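Side-chain contacts in pyroglutatmate porin OpdO (Pseudomonas aeruginosa, PDB 3SZV), which forms a beta-barrel channel in the bacterial outer membrane that probably lets small carboxylate-bearing solutes pass: residues Y319-G322 and A323-L326; S292-L296 and V297-Q301; S265-G269 and A270-A274. All blocks are in the same frame, centred on the assembly; numbering follows the deposited sequence.

Contact 1 (Y319-G322 and A323-L326); sequences YDFG and ALGL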
ATOM      1  N   TYR A 319      -7.275   7.189  18.592  1.00 17.08           N
ATOM      2  CA  TYR A 319      -6.809   7.383  19.947  1.00 16.26           C
ATOM      3  C   TYR A 319      -5.732   6.352  20.261  1.00 19.63           C
ATOM      4  O   TYR A 319      -5.920   5.151  20.048  1.00 23.62           O
ATOM      5  CB  TYR A 319      -7.954   7.289  20.968  1.00 17.84           C
ATOM      6  CG  TYR A 319      -7.516   7.720  22.349  1.00 16.08           C
ATOM      7  CD1 TYR A 319      -7.372   9.068  22.657  1.00 19.81           C
ATOM      8  CD2 TYR A 319      -7.220   6.787  23.351  1.00 17.68           C
ATOM      9  CE1 TYR A 319      -6.965   9.484  23.909  1.00 18.02           C
ATOM     10  CE2 TYR A 319      -6.809   7.195  24.609  1.00 19.92           C
ATOM     11  CZ  TYR A 319      -6.679   8.546  24.890  1.00 16.89           C
ATOM     12  OH  TYR A 319      -6.267   8.957  26.126  1.00 20.87           O
ATOM     13  N   ASP A 320      -4.610   6.845  20.752  1.00 22.14           N
ATOM     14  CA  ASP A 320      -3.515   5.993  21.199  1.00 22.51           C
ATOM     15  C   ASP A 320      -3.554   5.918  22.720  1.00 20.30           C
ATOM     16  O   ASP A 320      -3.416   6.923  23.414  1.00 22.82           O
ATOM     17  CB  ASP A 320      -2.183   6.538  20.686  1.00 24.03           C
ATOM     18  CG  ASP A 320      -0.997   5.706  21.130  1.00 39.51           C
ATOM     19  OD1 ASP A 320      -0.364   5.045  20.279  1.00 43.33           O
ATOM     20  OD2 ASP A 320      -0.698   5.719  22.332  1.00 36.20           O
ATOM     21  N   PHE A 321      -3.765   4.711  23.225  1.00 23.65           N
ATOM     22  CA  PHE A 321      -3.974   4.511  24.648  1.00 20.93           C
ATOM     23  C   PHE A 321      -2.683   4.505  25.475  1.00 25.23           C
ATOM     24  O   PHE A 321      -2.718   4.249  26.673  1.00 26.19           O
ATOM     25  CB  PHE A 321      -4.770   3.220  24.882  1.00 31.76           C
ATOM     26  CG  PHE A 321      -6.197   3.289  24.402  1.00 25.64           C
ATOM     27  CD1 PHE A 321      -7.227   3.565  25.286  1.00 26.05           C
ATOM     28  CD2 PHE A 321      -6.508   3.080  23.063  1.00 25.47           C
ATOM     29  CE1 PHE A 321      -8.537   3.626  24.854  1.00 26.14           C
ATOM     30  CE2 PHE A 321      -7.824   3.145  22.625  1.00 23.69           C
ATOM     31  CZ  PHE A 321      -8.835   3.419  23.517  1.00 27.13           C
ATOM     32  N   GLY A 322      -1.551   4.796  24.841  1.00 25.00           N
ATOM     33  CA  GLY A 322      -0.283   4.800  25.554  1.00 25.42           C
ATOM     34  C   GLY A 322      -0.256   5.763  26.727  1.00 24.81           C
ATOM     35  O   GLY A 322       0.188   5.414  27.830  1.00 29.71           O
ATOM     36  N   ALA A 323      -0.722   6.986  26.497  1.00 27.69           N
ATOM     37  CA  ALA A 323      -0.659   8.026  27.524  1.00 28.98           C
ATOM     38  C   ALA A 323      -1.502   7.659  28.742  1.00 25.04           C
ATOM     39  O   ALA A 323      -1.169   7.988  29.880  1.00 30.56           O
ATOM     40  CB  ALA A 323      -1.101   9.358  26.956  1.00 36.84           C
ATOM     41  N   LEU A 324      -2.596   6.964  28.477  1.00 23.11           N
ATOM     42  CA  LEU A 324      -3.515   6.533  29.512  1.00 21.24           C
ATOM     43  C   LEU A 324      -2.892   5.450  30.379  1.00 24.71           C
ATOM     44  O   LEU A 324      -3.218   5.325  31.549  1.00 29.62           O
ATOM     45  CB  LEU A 324      -4.806   6.027  28.853  1.00 23.38           C
ATOM     46  CG  LEU A 324      -5.874   5.438  29.769  1.00 23.37           C
ATOM     47  CD1 LEU A 324      -6.382   6.484  30.738  1.00 26.74           C
ATOM     48  CD2 LEU A 324      -7.005   4.925  28.904  1.00 24.38           C
ATOM     49  N   GLY A 325      -2.001   4.660  29.794  1.00 28.08           N
ATOM     50  CA  GLY A 325      -1.390   3.563  30.520  1.00 33.91           C
ATOM     51  C   GLY A 325      -1.728   2.198  29.947  1.00 27.10           C
ATOM     52  O   GLY A 325      -1.540   1.177  30.620  1.00 32.18           O
ATOM     53  N   LEU A 326      -2.211   2.181  28.705  1.00 27.51           N
ATOM     54  CA  LEU A 326      -2.531   0.937  28.002  1.00 28.78           C
ATOM     55  C   LEU A 326      -1.798   0.868  26.648  1.00 27.79           C
ATOM     56  O   LEU A 326      -2.409   0.864  25.590  1.00 22.80           O
ATOM     57  CB  LEU A 326      -4.052   0.808  27.816  1.00 23.96           C
ATOM     58  CG  LEU A 326      -4.921   0.908  29.084  1.00 23.38           C
ATOM     59  CD1 LEU A 326      -6.400   0.903  28.729  1.00 28.19           C
ATOM     60  CD2 LEU A 326      -4.600  -0.226  30.046  1.00 32.36           C
TER
HETATM   61  O   HOH W   1      -3.789   7.577  26.014  1.00 22.26           O

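Contact 2 (S292-L296 and V297-Q301); sequences SDPYL and VNFIQ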
ATOM      1  N   SER A 292      -3.926  -3.885  -6.545  1.00 12.60           N
ATOM      2  CA  SER A 292      -3.010  -3.033  -5.780  1.00 12.42           C
ATOM      3  C   SER A 292      -3.751  -1.874  -5.113  1.00 13.73           C
ATOM      4  O   SER A 292      -4.975  -1.763  -5.227  1.00 14.81           O
ATOM      5  CB  SER A 292      -1.877  -2.536  -6.679  1.00 12.73           C
ATOM      6  OG  SER A 292      -2.323  -1.494  -7.530  1.00 14.04           O
ATOM      7  N   ASP A 293      -3.032  -1.026  -4.388  1.00 12.37           N
ATOM      8  CA  ASP A 293      -3.669   0.041  -3.616  1.00 12.20           C
ATOM      9  C   ASP A 293      -3.587   1.382  -4.343  1.00 11.70           C
ATOM     10  O   ASP A 293      -2.497   1.810  -4.740  1.00 12.90           O
ATOM     11  CB  ASP A 293      -2.990   0.207  -2.247  1.00 12.04           C
ATOM     12  CG  ASP A 293      -3.297  -0.915  -1.282  1.00 15.12           C
ATOM     13  OD1 ASP A 293      -4.107  -1.807  -1.604  1.00 15.86           O
ATOM     14  OD2 ASP A 293      -2.737  -0.871  -0.169  1.00 18.20           O
ATOM     15  N   PRO A 294      -4.721   2.065  -4.500  1.00 10.67           N
ATOM     16  CA  PRO A 294      -4.692   3.385  -5.139  1.00 11.19           C
ATOM     17  C   PRO A 294      -4.258   4.445  -4.142  1.00 11.11           C
ATOM     18  O   PRO A 294      -4.595   4.348  -2.953  1.00 12.80           O
ATOM     19  CB  PRO A 294      -6.159   3.593  -5.555  1.00 12.00           C
ATOM     20  CG  PRO A 294      -6.950   2.882  -4.461  1.00 12.07           C
ATOM     21  CD  PRO A 294      -6.088   1.655  -4.109  1.00 11.13           C
ATOM     22  N   TYR A 295      -3.559   5.479  -4.619  1.00 11.23           N
ATOM     23  CA  TYR A 295      -3.051   6.514  -3.721  1.00 11.51           C
ATOM     24  C   TYR A 295      -4.077   7.635  -3.555  1.00 12.37           C
ATOM     25  O   TYR A 295      -3.804   8.811  -3.835  1.00 11.87           O
ATOM     26  CB  TYR A 295      -1.718   7.047  -4.247  1.00 12.83           C
ATOM     27  CG  TYR A 295      -0.856   7.729  -3.209  1.00 12.12           C
ATOM     28  CD1 TYR A 295      -0.446   7.054  -2.072  1.00 14.92           C
ATOM     29  CD2 TYR A 295      -0.412   9.031  -3.389  1.00 12.97           C
ATOM     30  CE1 TYR A 295       0.371   7.677  -1.128  1.00 18.80           C
ATOM     31  CE2 TYR A 295       0.399   9.657  -2.463  1.00 13.83           C
ATOM     32  CZ  TYR A 295       0.776   8.979  -1.331  1.00 18.56           C
ATOM     33  OH  TYR A 295       1.584   9.607  -0.400  1.00 22.81           O
ATOM     34  N   LEU A 296      -5.247   7.246  -3.057  1.00 11.76           N
ATOM     35  CA  LEU A 296      -6.378   8.159  -2.884  1.00 11.76           C
ATOM     36  C   LEU A 296      -6.582   8.438  -1.413  1.00 11.34           C
ATOM     37  O   LEU A 296      -6.546   7.518  -0.596  1.00 12.73           O
ATOM     38  CB  LEU A 296      -7.652   7.551  -3.467  1.00 12.94           C
ATOM     39  CG  LEU A 296      -7.651   7.402  -4.992  1.00 11.81           C
ATOM     40  CD1 LEU A 296      -8.843   6.552  -5.426  1.00 12.96           C
ATOM     41  CD2 LEU A 296      -7.672   8.779  -5.696  1.00 14.30           C
ATOM     42  N   VAL A 297      -6.785   9.702  -1.063  1.00 11.25           N
ATOM     43  CA  VAL A 297      -6.923  10.045   0.351  1.00 11.99           C
ATOM     44  C   VAL A 297      -8.125   9.371   1.008  1.00 11.85           C
ATOM     45  O   VAL A 297      -8.096   9.110   2.213  1.00 13.43           O
ATOM     46  CB  VAL A 297      -6.963  11.586   0.614  1.00 12.99           C
ATOM     47  CG1 VAL A 297      -5.683  12.286   0.094  1.00 13.87           C
ATOM     48  CG2 VAL A 297      -8.250  12.229   0.048  1.00 13.05           C
ATOM     49  N   ASN A 298      -9.189   9.108   0.236  1.00 11.69           N
ATOM     50  CA  ASN A 298     -10.376   8.484   0.804  1.00 11.87           C
ATOM     51  C   ASN A 298     -10.513   6.989   0.498  1.00 13.28           C
ATOM     52  O   ASN A 298     -11.593   6.417   0.621  1.00 14.24           O
ATOM     53  CB  ASN A 298     -11.640   9.260   0.384  1.00 13.11           C
ATOM     54  CG  ASN A 298     -11.745  10.627   1.070  1.00 13.52           C
ATOM     55  OD1 ASN A 298     -11.013  10.934   2.021  1.00 13.65           O
ATOM     56  ND2 ASN A 298     -12.679  11.452   0.594  1.00 14.00           N
ATOM     57  N   PHE A 299      -9.400   6.354   0.129  1.00 13.53           N
ATOM     58  CA  PHE A 299      -9.350   4.898  -0.012  1.00 13.59           C
ATOM     59  C   PHE A 299      -9.219   4.296   1.381  1.00 12.59           C
ATOM     60  O   PHE A 299      -8.251   4.571   2.103  1.00 14.29           O
ATOM     61  CB  PHE A 299      -8.163   4.494  -0.902  1.00 12.10           C
ATOM     62  CG  PHE A 299      -7.729   3.051  -0.775  1.00 12.89           C
ATOM     63  CD1 PHE A 299      -8.588   2.010  -1.091  1.00 14.54           C
ATOM     64  CD2 PHE A 299      -6.429   2.753  -0.404  1.00 14.48           C
ATOM     65  CE1 PHE A 299      -8.158   0.675  -0.993  1.00 16.86           C
ATOM     66  CE2 PHE A 299      -5.996   1.432  -0.312  1.00 15.24           C
ATOM     67  CZ  PHE A 299      -6.863   0.399  -0.608  1.00 15.58           C
ATOM     68  N   ILE A 300     -10.209   3.492   1.752  1.00 13.44           N
ATOM     69  CA  ILE A 300     -10.311   2.952   3.101  1.00 12.17           C
ATOM     70  C   ILE A 300     -10.490   1.427   3.075  1.00 15.58           C
ATOM     71  O   ILE A 300      -9.922   0.773   2.191  1.00 17.10           O
ATOM     72  CB  ILE A 300     -11.372   3.722   3.920  1.00 12.25           C
ATOM     73  CG1 ILE A 300     -12.751   3.690   3.250  1.00 14.16           C
ATOM     74  CG2 ILE A 300     -10.917   5.160   4.124  1.00 14.90           C
ATOM     75  CD1 ILE A 300     -13.865   4.127   4.198  1.00 15.15           C
ATOM     76  N   GLN A 301     -11.222   0.841   4.026  1.00 13.81           N
ATOM     77  CA  GLN A 301     -11.168  -0.613   4.171  1.00 15.42           C
ATOM     78  C   GLN A 301     -11.689  -1.340   2.945  1.00 18.25           C
ATOM     79  O   GLN A 301     -11.060  -2.282   2.449  1.00 19.55           O
ATOM     80  CB  GLN A 301     -11.915  -1.081   5.423  1.00 14.40           C
ATOM     81  CG  GLN A 301     -11.859  -2.587   5.637  1.00 16.22           C
ATOM     82  CD  GLN A 301     -12.417  -3.009   6.990  1.00 15.47           C
ATOM     83  OE1 GLN A 301     -12.340  -2.267   7.972  1.00 18.30           O
ATOM     84  NE2 GLN A 301     -12.985  -4.209   7.048  1.00 17.72           N
TER
HETATM   85  O   HOH W   2      -5.576   6.059   1.659  1.00 29.48           O

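Contact 3 (S265-G269 and A270-A274); sequences SLRLG and AHAVA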
ATOM      1  N   SER A 265      -4.457  16.184   8.621  1.00 17.03           N
ATOM      2  CA  SER A 265      -4.333  15.295   9.774  1.00 17.95           C
ATOM      3  C   SER A 265      -3.806  16.065  10.979  1.00 19.15           C
ATOM      4  O   SER A 265      -2.665  16.529  10.986  1.00 20.74           O
ATOM      5  CB  SER A 265      -3.390  14.136   9.433  1.00 18.53           C
ATOM      6  OG  SER A 265      -3.876  13.393   8.320  1.00 20.43           O
ATOM      7  N   LEU A 266      -4.659  16.200  11.989  1.00 19.99           N
ATOM      8  CA  LEU A 266      -4.345  16.957  13.188  1.00 21.76           C
ATOM      9  C   LEU A 266      -4.051  15.990  14.319  1.00 25.31           C
ATOM     10  O   LEU A 266      -4.844  15.097  14.610  1.00 25.22           O
ATOM     11  CB  LEU A 266      -5.542  17.837  13.552  1.00 22.86           C
ATOM     12  CG  LEU A 266      -5.444  18.749  14.775  1.00 30.67           C
ATOM     13  CD1 LEU A 266      -4.280  19.723  14.633  1.00 30.17           C
ATOM     14  CD2 LEU A 266      -6.757  19.495  14.959  1.00 35.55           C
ATOM     15  N   ARG A 267      -2.902  16.157  14.958  1.00 23.65           N
ATOM     16  CA  ARG A 267      -2.594  15.367  16.137  1.00 27.56           C
ATOM     17  C   ARG A 267      -2.680  16.273  17.354  1.00 29.64           C
ATOM     18  O   ARG A 267      -2.127  17.374  17.360  1.00 30.45           O
ATOM     19  CB  ARG A 267      -1.205  14.735  16.016  1.00 30.50           C
ATOM     20  CG  ARG A 267      -0.806  13.849  17.199  1.00 37.08           C
ATOM     21  CD  ARG A 267      -1.722  12.635  17.319  1.00 59.01           C
ATOM     22  NE  ARG A 267      -1.188  11.627  18.233  1.00 65.86           N
ATOM     23  CZ  ARG A 267      -1.794  10.479  18.521  1.00 53.83           C
ATOM     24  NH1 ARG A 267      -2.967  10.183  17.973  1.00 56.27           N
ATOM     25  NH2 ARG A 267      -1.227   9.623  19.360  1.00 73.22           N
ATOM     26  N   LEU A 268      -3.399  15.817  18.374  1.00 28.04           N
ATOM     27  CA  LEU A 268      -3.538  16.566  19.610  1.00 35.86           C
ATOM     28  C   LEU A 268      -3.348  15.607  20.772  1.00 41.09           C
ATOM     29  O   LEU A 268      -4.306  15.011  21.257  1.00 35.53           O
ATOM     30  CB  LEU A 268      -4.913  17.229  19.690  1.00 43.11           C
ATOM     31  CG  LEU A 268      -5.215  18.295  18.634  1.00 57.27           C
ATOM     32  CD1 LEU A 268      -6.688  18.668  18.642  1.00 59.38           C
ATOM     33  CD2 LEU A 268      -4.343  19.518  18.860  1.00 41.46           C
ATOM     34  N   GLY A 269      -2.106  15.451  21.213  1.00 34.98           N
ATOM     35  CA  GLY A 269      -1.810  14.514  22.277  1.00 33.28           C
ATOM     36  C   GLY A 269      -2.073  13.094  21.824  1.00 30.86           C
ATOM     37  O   GLY A 269      -1.550  12.647  20.804  1.00 30.98           O
ATOM     38  N   ALA A 270      -2.906  12.383  22.575  1.00 27.38           N
ATOM     39  CA  ALA A 270      -3.208  10.999  22.254  1.00 23.61           C
ATOM     40  C   ALA A 270      -4.311  10.901  21.200  1.00 18.72           C
ATOM     41  O   ALA A 270      -4.564   9.816  20.673  1.00 22.98           O
ATOM     42  CB  ALA A 270      -3.600  10.240  23.517  1.00 24.62           C
ATOM     43  N   HIS A 271      -4.921  12.045  20.888  1.00 22.39           N
ATOM     44  CA  HIS A 271      -5.994  12.134  19.894  1.00 19.10           C
ATOM     45  C   HIS A 271      -5.459  12.500  18.525  1.00 20.70           C
ATOM     46  O   HIS A 271      -4.481  13.242  18.398  1.00 23.02           O
ATOM     47  CB  HIS A 271      -6.986  13.223  20.278  1.00 21.25           C
ATOM     48  CG  HIS A 271      -7.569  13.061  21.648  1.00 21.05           C
ATOM     49  ND1 HIS A 271      -8.666  12.276  21.896  1.00 19.49           N
ATOM     50  CD2 HIS A 271      -7.205  13.607  22.831  1.00 24.06           C
ATOM     51  CE1 HIS A 271      -8.955  12.332  23.190  1.00 18.47           C
ATOM     52  NE2 HIS A 271      -8.090  13.134  23.773  1.00 21.41           N
ATOM     53  N   ALA A 272      -6.128  12.002  17.502  1.00 18.28           N
ATOM     54  CA  ALA A 272      -5.840  12.414  16.140  1.00 19.71           C
ATOM     55  C   ALA A 272      -7.159  12.550  15.396  1.00 19.39           C
ATOM     56  O   ALA A 272      -8.055  11.709  15.534  1.00 18.28           O
ATOM     57  CB  ALA A 272      -4.931  11.403  15.458  1.00 20.20           C
ATOM     58  N   VAL A 273      -7.293  13.629  14.634  1.00 19.20           N
ATOM     59  CA  VAL A 273      -8.480  13.845  13.823  1.00 18.91           C
ATOM     60  C   VAL A 273      -8.032  14.190  12.419  1.00 21.04           C
ATOM     61  O   VAL A 273      -7.133  15.008  12.239  1.00 23.00           O
ATOM     62  CB  VAL A 273      -9.345  14.992  14.369  1.00 23.29           C
ATOM     63  CG1 VAL A 273     -10.538  15.245  13.453  1.00 29.48           C
ATOM     64  CG2 VAL A 273      -9.816  14.669  15.774  1.00 24.55           C
ATOM     65  N   ALA A 274      -8.638  13.553  11.419  1.00 17.90           N
ATOM     66  CA  ALA A 274      -8.297  13.866  10.036  1.00 17.21           C
ATOM     67  C   ALA A 274      -9.554  14.177   9.245  1.00 17.84           C
ATOM     68  O   ALA A 274     -10.615  13.594   9.475  1.00 18.12           O
ATOM     69  CB  ALA A 274      -7.520  12.723   9.389  1.00 17.64           C
TER

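Contact 1 (Y319-G322 and A323-L326)
Phe321 is the hub of this local contact, its carbonyl gathering the backbone N-H groups of the residues that follow. The straightest bond comes from Leu326 N, 2.9 Å from Phe321 O with an N-H...O angle of 156°. Leu324 N and Gly325 N approach the same oxygen but bond only weakly, and Gly325 N is also weakly bonded to Gly322 O at 3.0 Å. The Asp320 carboxylate reaches forward to form an Asx turn: Gly322 N donates to Asp320 OD2 at 2.8 Å, meeting it from above the carboxylate plane. Taken together, the bonds from Leu326 to Phe321 and from Gly325 to Gly322, with Gly325 at a positive phi of 116°, fit a Schellman motif closing a single helix-like turn. That turn carries the chain out of strand 311-320 towards strand 329-343 of the barrel.

The apolar groups hang along one side of it. With CG beside its backbone N (chi1 -68°), the Phe321 ring runs alongside Leu324, whose CD2 reaches the ring edge 3.9 Å from Phe321 CD1. Tyr319 CD2 lies over the centre of one face of the Phe321 ring, 3.5 Å above its plane. At the base of the side chains, Phe321 CB and Leu326 CB are 3.9 Å apart. The ring also touches Leu329 and Phe331, which tie the turn to the next strand.

One water bridges the two halves, giving a proton to Asp320 O at 2.7 Å and accepting from Leu324 N at 2.8 Å. Its third bond, to Tyr319 OH, is weak.

Contact 2 (S292-L296 and V297-Q301)
Phe299 packs back on Pro294 across a type I beta turn that runs from Leu296 to Phe299, in the long loop between strands 271-281 and 311-320. This loop folds into the barrel, as the inward-folded loops that narrow the pore do in OprD-family channels. Val297, the first corner residue, points away from the preceding segment and its side chain touches Gln278 of strand 271-281.

Asn298, the next corner residue, also points away from the preceding segment and anchors the turn to the barrel wall: OD1 bonds Gln314 NE2 and ND2 bonds Ser312 OG.

Phe299 then closes the turn and carries most of the contact. Its N donates to Leu296 O at 3.2 Å; the bond is nearly straight at hydrogen, but the donor stands well above the carbonyl plane. A water spans Leu296 O and Phe299 O, although its protons may be shared with other acceptors. CG anti to the backbone N (chi1 161°) swings the ring back over Pro294, which covers one face in a CH-pi contact: Pro294 CD is 3.6 Å from the ring centroid and only 4° off the normal. Pro294 O comes within 3.5 Å of Phe299 CD2. At the far end of the ring, near CE2 and CZ, the Asp293 carboxylate meets it obliquely, planes 56° apart. There Asp293 OD1, hydrogen-bonded to Asn137 ND2, lies 3.7 Å from Phe299 CZ.

Contact 3 (S265-G269 and A270-A274)
Leu268 and His271 close a beta hairpin whose arms, strands 256-268 and 271-281, run antiparallel; Gly269 and Ala270 occupy the corners of a type II' turn. Leu268 N bonds His271 O at 2.8 Å, and the return bond from His271 N to Leu268 O is longer, 3.1 Å, and more bent. At the next hydrogen-bonded pair, Leu266 and Val273 are joined in both directions, Leu266 N to Val273 O at 2.8 Å.

The side chains of Arg267 and Ala272 share one face of the sheet. Arg267 leaves with CG anti to its N and bends at chi2 (64°), which lays the guanidinium over the turn: Ala270 C sits 3.4 Å above its plane, off towards the rim, while Ala272 CB lies at its edge, 3.4 Å from Arg267 NH1. Nearer the backbone, Arg267 CD comes within 3.0 Å of His271 O.

Leu266, Leu268, His271 and Val273 occupy the other face, largely on the surface. The His271 ring turns an edge to Leu268 O, with CD2 3.6 Å from that oxygen, and its ND1 is hydrogen-bonded to Tyr317 OH. Two-residue turns of this kind join neighbouring strands in bacterial porin barrels.

In the fold
Contacts 1 and 3 are neighbouring turns at the same end of the barrel, their centres about 13 Å apart, and they touch where strands 271-281 and 311-320 run side by side. Asp320 N probably donates to Ala270 O at 3.0 Å, and Tyr319 CE1 packs on Ala270 CB at 3.5 Å. Contact 2 belongs to the long loop between those two strands: the chain runs from contact 3 along strand 271-281, through the loop of contact 2 inside the barrel, and back along strand 311-320 to contact 1. Its centre lies about 27 Å from that of contact 1 and 20 Å from that of contact 3, without touching either. A bound C8E detergent molecule is about 9 Å from the Val297 side chain.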